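Local coordinates for phosphoribosylaminoimidazole carboxylase (Bombyx mori, PDB 4JA0) that carries out two steps of purine biosynthesis, joining an AIR carboxylase (PurE-type) region and a SAICAR synthetase region in one bifunctional PAICS chain, at the interface of chains A and B and the interface of chains A and C. Sequence-based numbering; all coordinates share one arbitrary frame. Chains: chain A/B/C, Phosphoribosylaminoimidazole carboxylase.

Contact 1 and contact 2 lie side by side, their C-alpha centres about 9 Å apart, and share A:Gly342 and A:Asn343 at the end of helix 336-343, which thus meets both chain B and chain C. Contact 3, about 25 Å from contact 1 and 28 Å from contact 2, partly repeats contact 1 across the A-B two-fold, Leu385 packing on Gly371 and Gly373 with the chains exchanged. The loop around 369-373 serves all three: A:Gly371 and A:Gly373 in contact 1, A:Pro369, A:Ser370 and A:Leu372 in contact 2, B:370-373 in contact 3. This AIR carboxylase packing probably holds the eight-chain assembly together.

Contact 1: the interface of chains A and B. Residues chain A 341-346, 348, 371, 373; chain B 385, 389, 399, 402-403, 406.
The phenol ring of A:Tyr346 receives the indole of B:Trp399 on one face, where the pyrrole-type nitrogen NE1 stands 3.5 Å from CZ, toward the rim. This is a subunit interface of the AIR carboxylase (PurE) family, in which the segment after helix 336-343 of chain A runs against helices 380-391 and 396-420 of chain B. A:Thr344 OG1 lies in plane at the edge of the tyrosine. The two aromatic groups cross obliquely, edge to face, with 57° between their planes. B:Trp399 has CG anti to the backbone N (chi1 176°), swinging the indole out so that NE1 overlies the tyrosine. On one face of the indole lies CD of B:Arg403, from its own helix, while A:Tyr346 CE2 and water 1 sit at its edge. A:Ser345, poorly ordered, is wedged among these side chains, its CB 3.6 Å from B:Arg403 CG. Water 1 bridges the backbones, 3.0 Å from A:Ser345 O and 2.7 Å from B:Gln389 O. Further along, B:Gln406 is extended beyond CG, and its amide NE2 donates a bent hydrogen bond of 2.9 Å, 132° at H, to A:Thr344 O from above the carbonyl plane. The guanidinium edge of B:Arg403 faces A:Asn343 O in plane, NH2 3.6 Å away, too long for a bond.

Contact 2: the interface of chains A and C. Residues chain A 338, 342-343, 369-370, 372; chain C 304-305, 333.
C:His304 sits in a loop with phi -107° and psi -48°, and its carbonyl O lies against CA of A:Gly342, where no side chain intervenes. From this backbone the imidazole is carried toward chain A with CG anti to the carbonyl carbon (chi1 -50°). A:Pro369 crosses it at about a right angle and sets its ring carbon CG over one face, 3.7 Å from the centroid of the C:His304 ring and offset toward the CD2 rim, a CH-pi contact. A:Pro338 comes to the ND1-CE1 side of the ring, its CB 3.7 Å from C:His304 CE1. On the same side as A:Pro369, A:Leu372 CD1 touches the histidine stem, 3.8 Å from C:His304 CB. An alanine in place of C:His304 would remove the imidazole and would probably loosen the packing of A:Pro369 and A:Pro338. C:Lys305 bends at chi3 and lays its aliphatic CD 3.6 Å from the carbonyl O of A:Ser370, a poorly ordered residue. No hydrogen bond crosses this patch, so the two chains meet here mainly by van der Waals contact. C:His304 and C:Lys305 belong to the Ser-Ala-His-Lys stretch of the AIR carboxylase family, whose histidine is likely to take part in catalysis. In the fold, this stretch links strand 296-300 to helix 307-317 of chain C and faces helix 336-343 and loop 369-372 of chain A, as expected for an active site built at a subunit boundary.

Contact 3: the interface of chains A and B. Residues chain A 382, 385, 405, 409; chain B 370-373.
Helices 380-391 and 396-420 of chain A meet loop 370-373 of chain B, part of the AIR carboxylase (PurE) region through which the chains associate. The loop enters backbone first. B:Gly371 has a positive phi of 95°, a conformation easily taken by glycine, and with no side chain of its own it lets the helices of chain A pack directly onto the main chain. A:Leu385 carries much of the contact. Its CG is anti to the carbonyl carbon (chi1 -74°), which, with chi2 extended at 173°, lays the tip methyl CD1 on the peptide, 3.4 Å from B:Gly371 C. The same methyl is 4.1 Å from B:Leu372 CA, so it straddles the link between these two residues. Nearer its root, A:Leu385 CB rests 3.8 Å from B:Gly373 CA, so that the leucine lies along the loop from stem to tip. From the second helix, A:Met409 bends at chi3 and turns its terminal methyl CE toward the carbonyl of B:Gly371, 3.7 Å from O. The poorly ordered A:Lys405 adds at most a loose aliphatic contact, its CE 4.1 Å from B:Gly371 CA. No polar atoms bond across the patch, and the isobutyl group of B:Leu372 points away from the helices of chain A.

Contact 1: the interface of chains A and B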
# COMPACT_ATOMS: atom_id res chain seq x y z
N SER A 341 -21.26 6.06 -17.26
CA SER A 341 -21.45 4.65 -17.47
C SER A 341 -22.84 4.23 -17.00
O SER A 341 -23.48 3.36 -17.61
CB SER A 341 -20.35 3.89 -16.72
OG SER A 341 -20.40 2.50 -17.00
N GLY A 342 -23.34 4.90 -15.95
CA GLY A 342 -24.65 4.58 -15.41
C GLY A 342 -25.83 5.15 -16.21
O GLY A 342 -26.97 4.72 -16.05
N ASN A 343 -25.55 6.14 -17.05
CA ASN A 343 -26.62 6.82 -17.77
C ASN A 343 -26.57 6.66 -19.29
O ASN A 343 -27.46 7.12 -20.00
CB ASN A 343 -26.65 8.30 -17.37
CG ASN A 343 -27.11 8.50 -15.93
OD1 ASN A 343 -28.30 8.53 -15.64
ND2 ASN A 343 -26.16 8.62 -15.02
N THR A 344 -25.53 5.99 -19.80
CA THR A 344 -25.48 5.75 -21.24
C THR A 344 -25.21 4.30 -21.56
O THR A 344 -24.81 3.51 -20.71
CB THR A 344 -24.43 6.64 -21.96
OG1 THR A 344 -24.74 6.74 -23.35
CG2 THR A 344 -23.05 6.09 -21.82
N SER A 345 -25.39 3.96 -22.82
CA SER A 345 -25.27 2.59 -23.25
C SER A 345 -24.05 2.49 -24.14
O SER A 345 -23.58 1.39 -24.45
CB SER A 345 -26.52 2.20 -24.02
OG SER A 345 -26.41 0.89 -24.54
N TYR A 346 -23.50 3.64 -24.50
CA TYR A 346 -22.27 3.67 -25.28
C TYR A 346 -21.08 3.41 -24.36
O TYR A 346 -21.09 3.76 -23.17
CB TYR A 346 -22.15 5.03 -26.01
CG TYR A 346 -23.30 5.27 -26.94
CD1 TYR A 346 -23.28 4.78 -28.25
CD2 TYR A 346 -24.44 5.95 -26.50
CE1 TYR A 346 -24.36 4.97 -29.09
CE2 TYR A 346 -25.51 6.15 -27.34
CZ TYR A 346 -25.47 5.66 -28.63
OH TYR A 346 -26.54 5.87 -29.45
N VAL A 348 -17.80 3.56 -22.25
CA VAL A 348 -17.16 4.66 -21.53
C VAL A 348 -15.80 4.20 -21.04
O VAL A 348 -15.70 3.20 -20.32
CB VAL A 348 -18.00 5.09 -20.31
CG1 VAL A 348 -17.21 6.06 -19.44
CG2 VAL A 348 -19.33 5.70 -20.73
N GLY A 371 -23.21 -3.54 -12.33
CA GLY A 371 -24.06 -3.16 -13.44
C GLY A 371 -23.57 -1.96 -14.22
O GLY A 371 -24.31 -1.36 -15.01
N GLY A 373 -20.47 -0.77 -16.89
CA GLY A 373 -19.48 -1.32 -17.79
C GLY A 373 -18.32 -0.39 -18.09
O GLY A 373 -17.62 -0.54 -19.09
N LEU B 385 -20.55 -6.34 -19.91
CA LEU B 385 -21.18 -5.09 -20.33
C LEU B 385 -20.29 -4.31 -21.28
O LEU B 385 -20.78 -3.82 -22.30
CB LEU B 385 -21.58 -4.21 -19.13
CG LEU B 385 -22.77 -4.62 -18.25
CD1 LEU B 385 -22.99 -3.57 -17.17
CD2 LEU B 385 -24.05 -4.86 -19.03
N GLN B 389 -21.43 -3.16 -24.79
CA GLN B 389 -21.48 -1.75 -25.19
C GLN B 389 -20.71 -1.53 -26.49
O GLN B 389 -21.02 -0.62 -27.25
CB GLN B 389 -20.93 -0.85 -24.08
CG GLN B 389 -21.87 -0.72 -22.90
CD GLN B 389 -21.20 -0.11 -21.69
OE1 GLN B 389 -19.97 -0.03 -21.62
NE2 GLN B 389 -22.00 0.33 -20.72
N TRP B 399 -27.74 -3.14 -27.84
CA TRP B 399 -27.78 -1.78 -27.32
C TRP B 399 -29.09 -1.49 -26.60
O TRP B 399 -29.10 -0.85 -25.55
CB TRP B 399 -27.59 -0.82 -28.49
CG TRP B 399 -27.69 0.62 -28.17
CD1 TRP B 399 -26.67 1.46 -27.84
CD2 TRP B 399 -28.89 1.41 -28.15
NE1 TRP B 399 -27.16 2.73 -27.62
CE2 TRP B 399 -28.52 2.72 -27.80
CE3 TRP B 399 -30.23 1.13 -28.39
CZ2 TRP B 399 -29.45 3.76 -27.69
CZ3 TRP B 399 -31.16 2.16 -28.27
CH2 TRP B 399 -30.76 3.46 -27.94
N LEU B 402 -29.07 -3.17 -23.12
CA LEU B 402 -28.27 -2.41 -22.17
C LEU B 402 -29.07 -1.28 -21.54
O LEU B 402 -28.99 -1.07 -20.33
CB LEU B 402 -27.04 -1.83 -22.86
CG LEU B 402 -25.93 -2.80 -23.25
CD1 LEU B 402 -24.93 -2.11 -24.17
CD2 LEU B 402 -25.24 -3.34 -22.01
N ARG B 403 -29.85 -0.55 -22.34
CA ARG B 403 -30.66 0.53 -21.77
C ARG B 403 -31.81 -0.02 -20.95
O ARG B 403 -32.19 0.55 -19.93
CB ARG B 403 -31.19 1.48 -22.85
CG ARG B 403 -30.14 2.10 -23.74
CD ARG B 403 -30.54 3.47 -24.23
NE ARG B 403 -29.82 4.53 -23.53
CZ ARG B 403 -29.83 5.81 -23.89
NH1 ARG B 403 -30.55 6.21 -24.92
NH2 ARG B 403 -29.13 6.70 -23.19
N GLN B 406 -30.59 -0.87 -17.57
CA GLN B 406 -30.47 0.31 -16.74
C GLN B 406 -31.81 0.69 -16.15
O GLN B 406 -31.90 1.07 -14.98
CB GLN B 406 -29.93 1.48 -17.54
CG GLN B 406 -28.49 1.33 -17.92
CD GLN B 406 -27.92 2.53 -18.67
OE1 GLN B 406 -28.67 3.33 -19.25
NE2 GLN B 406 -26.60 2.66 -18.64
O HOH W 1 -23.43 0.51 -27.30

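Contact 2: the interface of chains A and C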
# COMPACT_ATOMS: atom_id res chain seq x y z
N PRO A 338 -17.94 6.78 -14.00
CA PRO A 338 -19.01 5.91 -13.51
C PRO A 338 -20.39 6.49 -13.65
O PRO A 338 -21.32 5.72 -13.87
CB PRO A 338 -18.66 5.74 -12.03
CG PRO A 338 -17.15 5.79 -12.03
CD PRO A 338 -16.82 6.87 -13.04
N GLY A 342 -23.34 4.90 -15.95
CA GLY A 342 -24.65 4.58 -15.41
C GLY A 342 -25.83 5.15 -16.21
O GLY A 342 -26.97 4.72 -16.05
N ASN A 343 -25.55 6.14 -17.05
CA ASN A 343 -26.62 6.82 -17.77
C ASN A 343 -26.57 6.66 -19.29
O ASN A 343 -27.46 7.12 -20.00
CB ASN A 343 -26.65 8.30 -17.37
CG ASN A 343 -27.11 8.50 -15.93
OD1 ASN A 343 -28.30 8.53 -15.64
ND2 ASN A 343 -26.16 8.62 -15.02
N PRO A 369 -19.78 0.35 -9.09
CA PRO A 369 -20.94 -0.42 -8.61
C PRO A 369 -21.42 -1.45 -9.63
O PRO A 369 -21.12 -1.36 -10.83
CB PRO A 369 -22.00 0.65 -8.38
CG PRO A 369 -21.49 1.88 -9.10
CD PRO A 369 -20.02 1.81 -9.05
N SER A 370 -22.11 -2.45 -9.13
CA SER A 370 -22.57 -3.54 -9.98
C SER A 370 -23.49 -3.08 -11.12
O SER A 370 -24.47 -2.36 -10.90
CB SER A 370 -23.28 -4.58 -9.11
OG SER A 370 -24.40 -4.01 -8.44
N LEU A 372 -22.31 -1.58 -14.00
CA LEU A 372 -21.70 -0.53 -14.80
C LEU A 372 -20.53 -1.11 -15.60
O LEU A 372 -19.73 -1.84 -15.05
CB LEU A 372 -21.20 0.61 -13.94
CG LEU A 372 -22.24 1.38 -13.14
CD1 LEU A 372 -21.64 2.72 -12.82
CD2 LEU A 372 -23.53 1.51 -13.90
N HIS C 304 -25.30 6.62 -9.54
CA HIS C 304 -24.86 6.10 -10.83
C HIS C 304 -26.03 5.53 -11.62
O HIS C 304 -26.18 5.79 -12.82
CB HIS C 304 -23.86 4.98 -10.64
CG HIS C 304 -22.74 5.31 -9.71
ND1 HIS C 304 -21.63 6.03 -10.09
CD2 HIS C 304 -22.55 4.98 -8.41
CE1 HIS C 304 -20.81 6.15 -9.07
NE2 HIS C 304 -21.34 5.52 -8.04
N LYS C 305 -26.81 4.70 -10.95
CA LYS C 305 -27.90 3.96 -11.57
C LYS C 305 -29.23 4.73 -11.53
O LYS C 305 -30.19 4.38 -12.23
CB LYS C 305 -28.01 2.58 -10.94
CG LYS C 305 -26.67 1.83 -10.95
CD LYS C 305 -26.80 0.34 -10.61
CE LYS C 305 -27.75 0.07 -9.44
NZ LYS C 305 -27.83 -1.40 -9.10
N SER C 333 -16.53 2.29 -5.09
CA SER C 333 -16.28 3.69 -5.41
C SER C 333 -17.50 4.52 -5.07
O SER C 333 -18.56 4.44 -5.73
CB SER C 333 -15.90 3.86 -6.88
OG SER C 333 -15.68 5.23 -7.19

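Contact 3: the interface of chains A and B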
# COMPACT_ATOMS: atom_id res chain seq x y z
N SER A 382 -2.95 5.04 -24.82
CA SER A 382 -3.67 3.79 -24.78
C SER A 382 -5.19 3.97 -24.74
O SER A 382 -5.93 3.05 -25.10
CB SER A 382 -3.18 2.93 -23.61
OG SER A 382 -3.38 3.60 -22.39
N LEU A 385 -6.22 4.46 -28.36
CA LEU A 385 -6.14 3.16 -29.00
C LEU A 385 -7.38 2.30 -28.70
O LEU A 385 -7.90 1.63 -29.58
CB LEU A 385 -4.85 2.44 -28.57
CG LEU A 385 -3.51 2.90 -29.14
CD1 LEU A 385 -2.36 2.19 -28.47
CD2 LEU A 385 -3.44 2.65 -30.65
N LYS A 405 0.41 0.47 -37.29
CA LYS A 405 1.17 1.00 -36.18
C LYS A 405 1.97 -0.11 -35.47
O LYS A 405 3.13 0.10 -35.08
CB LYS A 405 0.22 1.69 -35.21
CG LYS A 405 0.90 2.38 -34.04
CD LYS A 405 0.12 2.19 -32.75
CE LYS A 405 0.90 2.74 -31.58
NZ LYS A 405 1.26 4.17 -31.84
N MET A 409 6.05 -0.23 -35.01
CA MET A 409 6.68 -0.32 -33.71
C MET A 409 7.64 -1.49 -33.65
O MET A 409 8.70 -1.41 -33.01
CB MET A 409 5.63 -0.47 -32.61
CG MET A 409 4.84 0.81 -32.30
SD MET A 409 3.87 0.68 -30.80
CE MET A 409 2.81 -0.72 -31.16
N SER B 370 3.90 1.24 -23.74
CA SER B 370 3.35 2.30 -24.56
C SER B 370 2.92 1.70 -25.86
O SER B 370 3.65 0.88 -26.42
CB SER B 370 4.38 3.38 -24.84
OG SER B 370 5.47 2.82 -25.56
N GLY B 371 1.74 2.08 -26.33
CA GLY B 371 1.27 1.60 -27.63
C GLY B 371 0.37 0.39 -27.57
O GLY B 371 0.14 -0.25 -28.59
N LEU B 372 -0.12 0.06 -26.37
CA LEU B 372 -1.12 -0.99 -26.23
C LEU B 372 -2.43 -0.42 -25.70
O LEU B 372 -2.44 0.35 -24.74
CB LEU B 372 -0.65 -2.09 -25.30
CG LEU B 372 0.52 -2.92 -25.80
CD1 LEU B 372 0.49 -4.25 -25.10
CD2 LEU B 372 0.40 -3.09 -27.26
N GLY B 373 -3.55 -0.84 -26.30
CA GLY B 373 -4.86 -0.31 -25.96
C GLY B 373 -5.65 -1.22 -25.04
O GLY B 373 -6.87 -1.15 -24.96